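Long-range contact in cytochrome P450 268A2 Cyp268A2 (PDB 6BLD), which belongs to the cytochrome P450 superfamily of haem-thiolate proteins and holds a protoporphyrin IX iron group in its largely helical fold: residues A[265-276]-A[378-386]. Numbering follows the deposited sequence.
Sequences TRQTISHGLKAL and ARAQLRAIF. With HEM (protoporphyrin IX containing Fe), chain B.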
ATOM      1  N   THR A 265      -3.540   2.423   4.405  1.00 15.23           N
ATOM      2  CA  THR A 265      -4.489   3.387   4.955  1.00 16.00           C
ATOM      3  C   THR A 265      -3.831   4.268   6.009  1.00 16.24           C
ATOM      4  O   THR A 265      -4.108   5.472   6.083  1.00 16.30           O
ATOM      5  CB  THR A 265      -5.694   2.655   5.546  1.00 16.82           C
ATOM      6  OG1 THR A 265      -6.192   1.714   4.589  1.00 17.54           O
ATOM      7  CG2 THR A 265      -6.802   3.640   5.907  1.00 16.86           C
ATOM      8  N   ARG A 266      -2.955   3.686   6.830  1.00 16.77           N
ATOM      9  CA  ARG A 266      -2.286   4.456   7.872  1.00 17.72           C
ATOM     10  C   ARG A 266      -1.461   5.593   7.279  1.00 17.10           C
ATOM     11  O   ARG A 266      -1.472   6.714   7.801  1.00 17.26           O
ATOM     12  CB  ARG A 266      -1.414   3.527   8.718  1.00 18.62           C
ATOM     13  CG  ARG A 266      -0.212   4.173   9.382  1.00 20.17           C
ATOM     14  CD  ARG A 266       0.631   3.104  10.065  1.00 21.13           C
ATOM     15  NE  ARG A 266       1.754   3.657  10.814  1.00 22.52           N
ATOM     16  CZ  ARG A 266       2.347   3.036  11.830  1.00 23.64           C
ATOM     17  NH1 ARG A 266       1.921   1.841  12.218  1.00 23.74           N
ATOM     18  NH2 ARG A 266       3.364   3.609  12.459  1.00 24.70           N
ATOM     19  N   GLN A 267      -0.754   5.333   6.175  1.00 16.44           N
ATOM     20  CA  GLN A 267       0.040   6.391   5.560  1.00 16.63           C
ATOM     21  C   GLN A 267      -0.847   7.416   4.862  1.00 16.37           C
ATOM     22  O   GLN A 267      -0.554   8.616   4.893  1.00 16.93           O
ATOM     23  CB  GLN A 267       1.052   5.799   4.577  1.00 17.11           C
ATOM     24  CG  GLN A 267       2.007   4.771   5.177  1.00 18.33           C
ATOM     25  CD  GLN A 267       2.573   5.183   6.527  1.00 19.86           C
ATOM     26  OE1 GLN A 267       2.900   6.349   6.751  1.00 20.63           O
ATOM     27  NE2 GLN A 267       2.702   4.218   7.428  1.00 20.36           N
ATOM     28  N   THR A 268      -1.933   6.963   4.230  1.00 15.96           N
ATOM     29  CA  THR A 268      -2.838   7.893   3.562  1.00 16.54           C
ATOM     30  C   THR A 268      -3.480   8.857   4.554  1.00 17.08           C
ATOM     31  O   THR A 268      -3.715  10.025   4.221  1.00 17.51           O
ATOM     32  CB  THR A 268      -3.913   7.124   2.790  1.00 16.83           C
ATOM     33  OG1 THR A 268      -3.288   6.179   1.911  1.00 16.96           O
ATOM     34  CG2 THR A 268      -4.770   8.074   1.965  1.00 17.09           C
ATOM     35  N   ILE A 269      -3.754   8.397   5.776  1.00 17.52           N
ATOM     36  CA  ILE A 269      -4.318   9.284   6.790  1.00 18.37           C
ATOM     37  C   ILE A 269      -3.297  10.335   7.208  1.00 18.67           C
ATOM     38  O   ILE A 269      -3.625  11.522   7.339  1.00 19.41           O
ATOM     39  CB  ILE A 269      -4.823   8.465   7.993  1.00 18.53           C
ATOM     40  CG1 ILE A 269      -6.036   7.620   7.590  1.00 18.36           C
ATOM     41  CG2 ILE A 269      -5.176   9.382   9.156  1.00 17.75           C
ATOM     42  CD1 ILE A 269      -6.347   6.490   8.555  1.00 17.06           C
ATOM     43  N   SER A 270      -2.043   9.925   7.415  1.00 17.93           N
ATOM     44  CA  SER A 270      -1.000  10.877   7.784  1.00 18.71           C
ATOM     45  C   SER A 270      -0.732  11.866   6.655  1.00 18.55           C
ATOM     46  O   SER A 270      -0.647  13.079   6.886  1.00 18.78           O
ATOM     47  CB  SER A 270       0.282  10.135   8.161  1.00 18.82           C
ATOM     48  OG  SER A 270       0.090   9.355   9.326  1.00 19.48           O
ATOM     49  N   HIS A 271      -0.583  11.364   5.426  1.00 18.27           N
ATOM     50  CA  HIS A 271      -0.393  12.257   4.286  1.00 18.84           C
ATOM     51  C   HIS A 271      -1.599  13.165   4.087  1.00 18.93           C
ATOM     52  O   HIS A 271      -1.447  14.309   3.640  1.00 19.17           O
ATOM     53  CB  HIS A 271      -0.127  11.447   3.015  1.00 18.82           C
ATOM     54  CG  HIS A 271       1.203  10.759   2.998  1.00 19.44           C
ATOM     55  ND1 HIS A 271       2.394  11.436   3.144  1.00 19.99           N
ATOM     56  CD2 HIS A 271       1.530   9.454   2.840  1.00 19.27           C
ATOM     57  CE1 HIS A 271       3.397  10.578   3.086  1.00 19.84           C
ATOM     58  NE2 HIS A 271       2.899   9.368   2.901  1.00 19.31           N
ATOM     59  N   GLY A 272      -2.798  12.682   4.417  1.00 19.29           N
ATOM     60  CA  GLY A 272      -3.993  13.483   4.209  1.00 20.03           C
ATOM     61  C   GLY A 272      -4.081  14.669   5.149  1.00 21.23           C
ATOM     62  O   GLY A 272      -4.452  15.772   4.737  1.00 18.66           O
ATOM     63  N   LEU A 273      -3.749  14.461   6.426  1.00 21.32           N
ATOM     64  CA  LEU A 273      -3.784  15.563   7.383  1.00 21.94           C
ATOM     65  C   LEU A 273      -2.777  16.643   7.011  1.00 22.44           C
ATOM     66  O   LEU A 273      -3.070  17.839   7.118  1.00 22.49           O
ATOM     67  CB  LEU A 273      -3.519  15.044   8.796  1.00 21.76           C
ATOM     68  CG  LEU A 273      -3.581  16.095   9.907  1.00 22.70           C
ATOM     69  CD1 LEU A 273      -5.024  16.495  10.187  1.00 22.97           C
ATOM     70  CD2 LEU A 273      -2.905  15.589  11.173  1.00 22.89           C
ATOM     71  N   LYS A 274      -1.584  16.237   6.568  1.00 22.31           N
ATOM     72  CA  LYS A 274      -0.585  17.207   6.132  1.00 22.98           C
ATOM     73  C   LYS A 274      -1.041  17.941   4.877  1.00 22.70           C
ATOM     74  O   LYS A 274      -0.796  19.144   4.733  1.00 23.37           O
ATOM     75  CB  LYS A 274       0.753  16.506   5.894  1.00 22.98           C
ATOM     76  CG  LYS A 274       1.853  17.416   5.371  1.00 23.92           C
ATOM     77  CD  LYS A 274       2.173  18.525   6.362  1.00 25.95           C
ATOM     78  CE  LYS A 274       3.445  19.259   5.973  1.00 27.35           C
ATOM     79  NZ  LYS A 274       4.374  18.378   5.212  1.00 27.58           N
ATOM     80  N   ALA A 275      -1.709  17.235   3.961  1.00 22.22           N
ATOM     81  CA  ALA A 275      -2.221  17.879   2.755  1.00 22.27           C
ATOM     82  C   ALA A 275      -3.304  18.897   3.089  1.00 23.04           C
ATOM     83  O   ALA A 275      -3.347  19.983   2.498  1.00 23.36           O
ATOM     84  CB  ALA A 275      -2.754  16.827   1.783  1.00 21.58           C
ATOM     85  N   LEU A 276      -4.191  18.563   4.030  1.00 23.27           N
ATOM     86  CA  LEU A 276      -5.196  19.526   4.469  1.00 24.21           C
ATOM     87  C   LEU A 276      -4.555  20.730   5.147  1.00 24.97           C
ATOM     88  O   LEU A 276      -5.071  21.849   5.041  1.00 26.02           O
ATOM     89  CB  LEU A 276      -6.196  18.853   5.409  1.00 24.40           C
ATOM     90  CG  LEU A 276      -7.087  17.770   4.795  1.00 24.09           C
ATOM     91  CD1 LEU A 276      -8.045  17.214   5.835  1.00 24.37           C
ATOM     92  CD2 LEU A 276      -7.849  18.314   3.594  1.00 24.34           C
ATOM     93  N   ALA A 378     -11.007   0.805   2.294  1.00 17.09           N
ATOM     94  CA  ALA A 378     -10.115   1.932   2.535  1.00 16.92           C
ATOM     95  C   ALA A 378     -10.855   3.257   2.413  1.00 17.57           C
ATOM     96  O   ALA A 378     -10.696   4.145   3.258  1.00 17.46           O
ATOM     97  CB  ALA A 378      -8.936   1.887   1.567  1.00 16.00           C
ATOM     98  N   ARG A 379     -11.673   3.404   1.366  1.00 17.56           N
ATOM     99  CA  ARG A 379     -12.422   4.642   1.176  1.00 17.81           C
ATOM    100  C   ARG A 379     -13.369   4.898   2.340  1.00 18.29           C
ATOM    101  O   ARG A 379     -13.525   6.042   2.781  1.00 18.83           O
ATOM    102  CB  ARG A 379     -13.193   4.591  -0.142  1.00 18.00           C
ATOM    103  CG  ARG A 379     -12.306   4.568  -1.374  1.00 17.76           C
ATOM    104  CD  ARG A 379     -13.120   4.388  -2.645  1.00 18.38           C
ATOM    105  NE  ARG A 379     -12.300   4.574  -3.838  1.00 18.03           N
ATOM    106  CZ  ARG A 379     -12.169   3.673  -4.806  1.00 18.22           C
ATOM    107  NH1 ARG A 379     -12.813   2.516  -4.733  1.00 18.51           N
ATOM    108  NH2 ARG A 379     -11.396   3.933  -5.853  1.00 17.27           N
ATOM    109  N   ALA A 380     -14.011   3.844   2.851  1.00 18.47           N
ATOM    110  CA  ALA A 380     -14.902   4.012   3.995  1.00 19.43           C
ATOM    111  C   ALA A 380     -14.135   4.472   5.228  1.00 19.21           C
ATOM    112  O   ALA A 380     -14.647   5.266   6.026  1.00 19.70           O
ATOM    113  CB  ALA A 380     -15.646   2.706   4.278  1.00 19.82           C
ATOM    114  N   GLN A 381     -12.902   3.990   5.397  1.00 18.35           N
ATOM    115  CA  GLN A 381     -12.099   4.406   6.544  1.00 18.45           C
ATOM    116  C   GLN A 381     -11.683   5.868   6.431  1.00 18.75           C
ATOM    117  O   GLN A 381     -11.717   6.606   7.423  1.00 19.36           O
ATOM    118  CB  GLN A 381     -10.869   3.507   6.675  1.00 17.61           C
ATOM    119  CG  GLN A 381     -11.186   2.077   7.065  1.00 17.74           C
ATOM    120  CD  GLN A 381      -9.939   1.274   7.366  1.00 17.37           C
ATOM    121  OE1 GLN A 381      -9.091   1.694   8.153  1.00 17.26           O
ATOM    122  NE2 GLN A 381      -9.819   0.112   6.736  1.00 16.92           N
ATOM    123  N   LEU A 382     -11.296   6.304   5.227  1.00 18.36           N
ATOM    124  CA  LEU A 382     -10.848   7.682   5.040  1.00 18.81           C
ATOM    125  C   LEU A 382     -12.002   8.664   5.170  1.00 19.41           C
ATOM    126  O   LEU A 382     -11.830   9.759   5.713  1.00 19.55           O
ATOM    127  CB  LEU A 382     -10.159   7.840   3.686  1.00 18.71           C
ATOM    128  CG  LEU A 382      -9.052   6.827   3.392  1.00 18.25           C
ATOM    129  CD1 LEU A 382      -8.687   6.822   1.915  1.00 16.01           C
ATOM    130  CD2 LEU A 382      -7.838   7.099   4.269  1.00 16.28           C
ATOM    131  N   ARG A 383     -13.178   8.304   4.663  1.00 19.81           N
ATOM    132  CA  ARG A 383     -14.351   9.152   4.850  1.00 20.96           C
ATOM    133  C   ARG A 383     -14.692   9.305   6.328  1.00 21.37           C
ATOM    134  O   ARG A 383     -15.061  10.396   6.783  1.00 22.44           O
ATOM    135  CB  ARG A 383     -15.545   8.573   4.081  1.00 21.68           C
ATOM    136  CG  ARG A 383     -15.416   8.636   2.564  1.00 21.95           C
ATOM    137  CD  ARG A 383     -16.754   8.344   1.887  1.00 23.97           C
ATOM    138  NE  ARG A 383     -17.388   7.143   2.427  1.00 25.59           N
ATOM    139  CZ  ARG A 383     -17.291   5.936   1.880  1.00 26.33           C
ATOM    140  NH1 ARG A 383     -16.584   5.761   0.772  1.00 25.97           N
ATOM    141  NH2 ARG A 383     -17.901   4.903   2.444  1.00 27.18           N
ATOM    142  N   ALA A 384     -14.573   8.221   7.096  1.00 21.18           N
ATOM    143  CA  ALA A 384     -14.975   8.251   8.496  1.00 21.99           C
ATOM    144  C   ALA A 384     -13.972   9.001   9.364  1.00 21.90           C
ATOM    145  O   ALA A 384     -14.371   9.801  10.218  1.00 22.65           O
ATOM    146  CB  ALA A 384     -15.164   6.826   9.015  1.00 22.24           C
ATOM    147  N   ILE A 385     -12.673   8.763   9.164  1.00 21.01           N
ATOM    148  CA  ILE A 385     -11.675   9.359  10.048  1.00 21.48           C
ATOM    149  C   ILE A 385     -11.532  10.854   9.777  1.00 21.77           C
ATOM    150  O   ILE A 385     -11.331  11.648  10.704  1.00 22.03           O
ATOM    151  CB  ILE A 385     -10.329   8.618   9.924  1.00 21.30           C
ATOM    152  CG1 ILE A 385      -9.385   9.030  11.056  1.00 22.07           C
ATOM    153  CG2 ILE A 385      -9.685   8.855   8.562  1.00 20.60           C
ATOM    154  CD1 ILE A 385      -9.861   8.611  12.429  1.00 23.18           C
ATOM    155  N   PHE A 386     -11.645  11.267   8.514  1.00 21.83           N
ATOM    156  CA  PHE A 386     -11.512  12.685   8.203  1.00 23.31           C
ATOM    157  C   PHE A 386     -12.789  13.452   8.515  1.00 25.77           C
ATOM    158  O   PHE A 386     -12.731  14.655   8.788  1.00 26.39           O
ATOM    159  CB  PHE A 386     -11.113  12.870   6.739  1.00 22.55           C
ATOM    160  CG  PHE A 386      -9.649  12.649   6.486  1.00 22.16           C
ATOM    161  CD1 PHE A 386      -8.710  13.566   6.927  1.00 22.64           C
ATOM    162  CD2 PHE A 386      -9.210  11.514   5.823  1.00 21.49           C
ATOM    163  CE1 PHE A 386      -7.361  13.362   6.704  1.00 22.12           C
ATOM    164  CE2 PHE A 386      -7.862  11.304   5.598  1.00 21.13           C
ATOM    165  CZ  PHE A 386      -6.937  12.228   6.039  1.00 21.34           C
TER
HETATM  166  CHA HEM B 501      -3.684  -4.894  -3.669  1.00 15.32           C
HETATM  167  CHB HEM B 501      -5.832  -5.435   0.651  1.00 17.85           C
HETATM  168  CHC HEM B 501      -5.941  -0.611   1.202  1.00 18.15           C
HETATM  169  CHD HEM B 501      -3.034  -0.196  -2.677  1.00 16.18           C
HETATM  170  C1A HEM B 501      -4.264  -5.467  -2.556  1.00 15.96           C
HETATM  171  C2A HEM B 501      -4.456  -6.884  -2.319  1.00 15.91           C
HETATM  172  C3A HEM B 501      -5.049  -7.032  -1.132  1.00 16.82           C
HETATM  173  C4A HEM B 501      -5.252  -5.714  -0.565  1.00 17.04           C
HETATM  174  CMA HEM B 501      -5.447  -8.373  -0.477  1.00 16.78           C
HETATM  175  CAA HEM B 501      -4.056  -8.022  -3.283  1.00 15.36           C
HETATM  176  CBA HEM B 501      -5.153  -8.178  -4.332  1.00 14.90           C
HETATM  177  CGA HEM B 501      -4.716  -9.148  -5.398  1.00 14.65           C
HETATM  178  O1A HEM B 501      -5.596  -9.663  -6.137  1.00 14.60           O
HETATM  179  O2A HEM B 501      -3.491  -9.414  -5.505  1.00 14.41           O
HETATM  180  C1B HEM B 501      -6.109  -4.181   1.148  1.00 18.06           C
HETATM  181  C2B HEM B 501      -6.907  -3.895   2.319  1.00 18.76           C
HETATM  182  C3B HEM B 501      -6.955  -2.575   2.487  1.00 19.08           C
HETATM  183  C4B HEM B 501      -6.173  -1.956   1.422  1.00 18.16           C
HETATM  184  CMB HEM B 501      -7.601  -4.936   3.224  1.00 18.98           C
HETATM  185  CAB HEM B 501      -7.728  -1.914   3.652  1.00 20.16           C
HETATM  186  CBB HEM B 501      -7.880  -0.595   3.768  1.00 20.97           C
HETATM  187  C1C HEM B 501      -5.165  -0.072   0.192  1.00 17.57           C
HETATM  188  C2C HEM B 501      -4.931   1.340  -0.053  1.00 17.80           C
HETATM  189  C3C HEM B 501      -4.119   1.443  -1.124  1.00 17.49           C
HETATM  190  C4C HEM B 501      -3.830   0.108  -1.593  1.00 16.79           C
HETATM  191  CMC HEM B 501      -5.526   2.471   0.818  1.00 17.95           C
HETATM  192  CAC HEM B 501      -3.553   2.695  -1.835  1.00 17.88           C
HETATM  193  CBC HEM B 501      -3.975   3.939  -1.595  1.00 19.27           C
HETATM  194  C1D HEM B 501      -2.963  -1.420  -3.303  1.00 15.61           C
HETATM  195  C2D HEM B 501      -2.249  -1.718  -4.526  1.00 14.45           C
HETATM  196  C3D HEM B 501      -2.423  -3.015  -4.803  1.00 14.23           C
HETATM  197  C4D HEM B 501      -3.261  -3.586  -3.764  1.00 15.10           C
HETATM  198  CMD HEM B 501      -1.429  -0.701  -5.350  1.00 13.82           C
HETATM  199  CAD HEM B 501      -1.846  -3.775  -6.019  1.00 13.19           C
HETATM  200  CBD HEM B 501      -2.696  -3.468  -7.250  1.00 13.27           C
HETATM  201  CGD HEM B 501      -2.134  -4.145  -8.473  1.00 14.07           C
HETATM  202  O1D HEM B 501      -2.698  -3.941  -9.580  1.00 15.33           O
HETATM  203  O2D HEM B 501      -1.125  -4.885  -8.348  1.00 12.84           O
HETATM  204  NA  HEM B 501      -4.762  -4.783  -1.462  1.00 17.15           N
HETATM  205  NB  HEM B 501      -5.677  -2.975   0.627  1.00 18.41           N
HETATM  206  NC  HEM B 501      -4.478  -0.791  -0.768  1.00 17.67           N
HETATM  207  ND  HEM B 501      -3.569  -2.581  -2.868  1.00 16.35           N
HETATM  208 FE   HEM B 501      -4.817  -2.745  -1.250  1.00 17.15          FE
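Phe-386 pushes its ring into a hole formed by Ile-269, Gly-272, Leu-273 and Leu-276, a knobs-into-holes fit that illustrates how glycine lets an aromatic side chain reach a helix backbone. CZ of Phe-386 comes to 3.7 Å from CA of Gly-272, where the ring meets main chain instead of a side chain, and lies 3.6 Å from O of Ile-269, a carbonyl already engaged by N of Leu-273. That same N lies near the ring plane, at the edge beside CE1. CD1 of Leu-276 approaches the ring obliquely, 3.9 Å from CD1 of Phe-386.

One turn nearer the haem, Leu-382 turns its CG away from its own carbonyl carbon (chi1 -51°), and its CD2 methyl enters between Thr-265, Thr-268 and Ile-269. It lies 3.8 Å from CG1 of Ile-269; the CG2 methyls of Thr-265 and Thr-268 also touch it, each at 4.0 Å. Ile-385 crosses Ile-269 at about a right angle and meets CG1 through its CG2 methyl.

Thr-265 divides its branches: CG2 rests against OE1 of Gln-381, while OG1 lies against the vinyl carbon CBB of the haem, is buried and finds no hydrogen-bonding partner. CB of Ala-378 is 3.5 Å from CBB and equally close to the haem methyl CMC. The axes of segments 265-276 and 378-386 approach to 10.6 Å and cross at -36°. They lie on helices 247-278 and 375-392, the I-helix and L-helix of the P450 fold, packed here where the middle of the former and the first turns of the latter touch one vinyl group of the porphyrin.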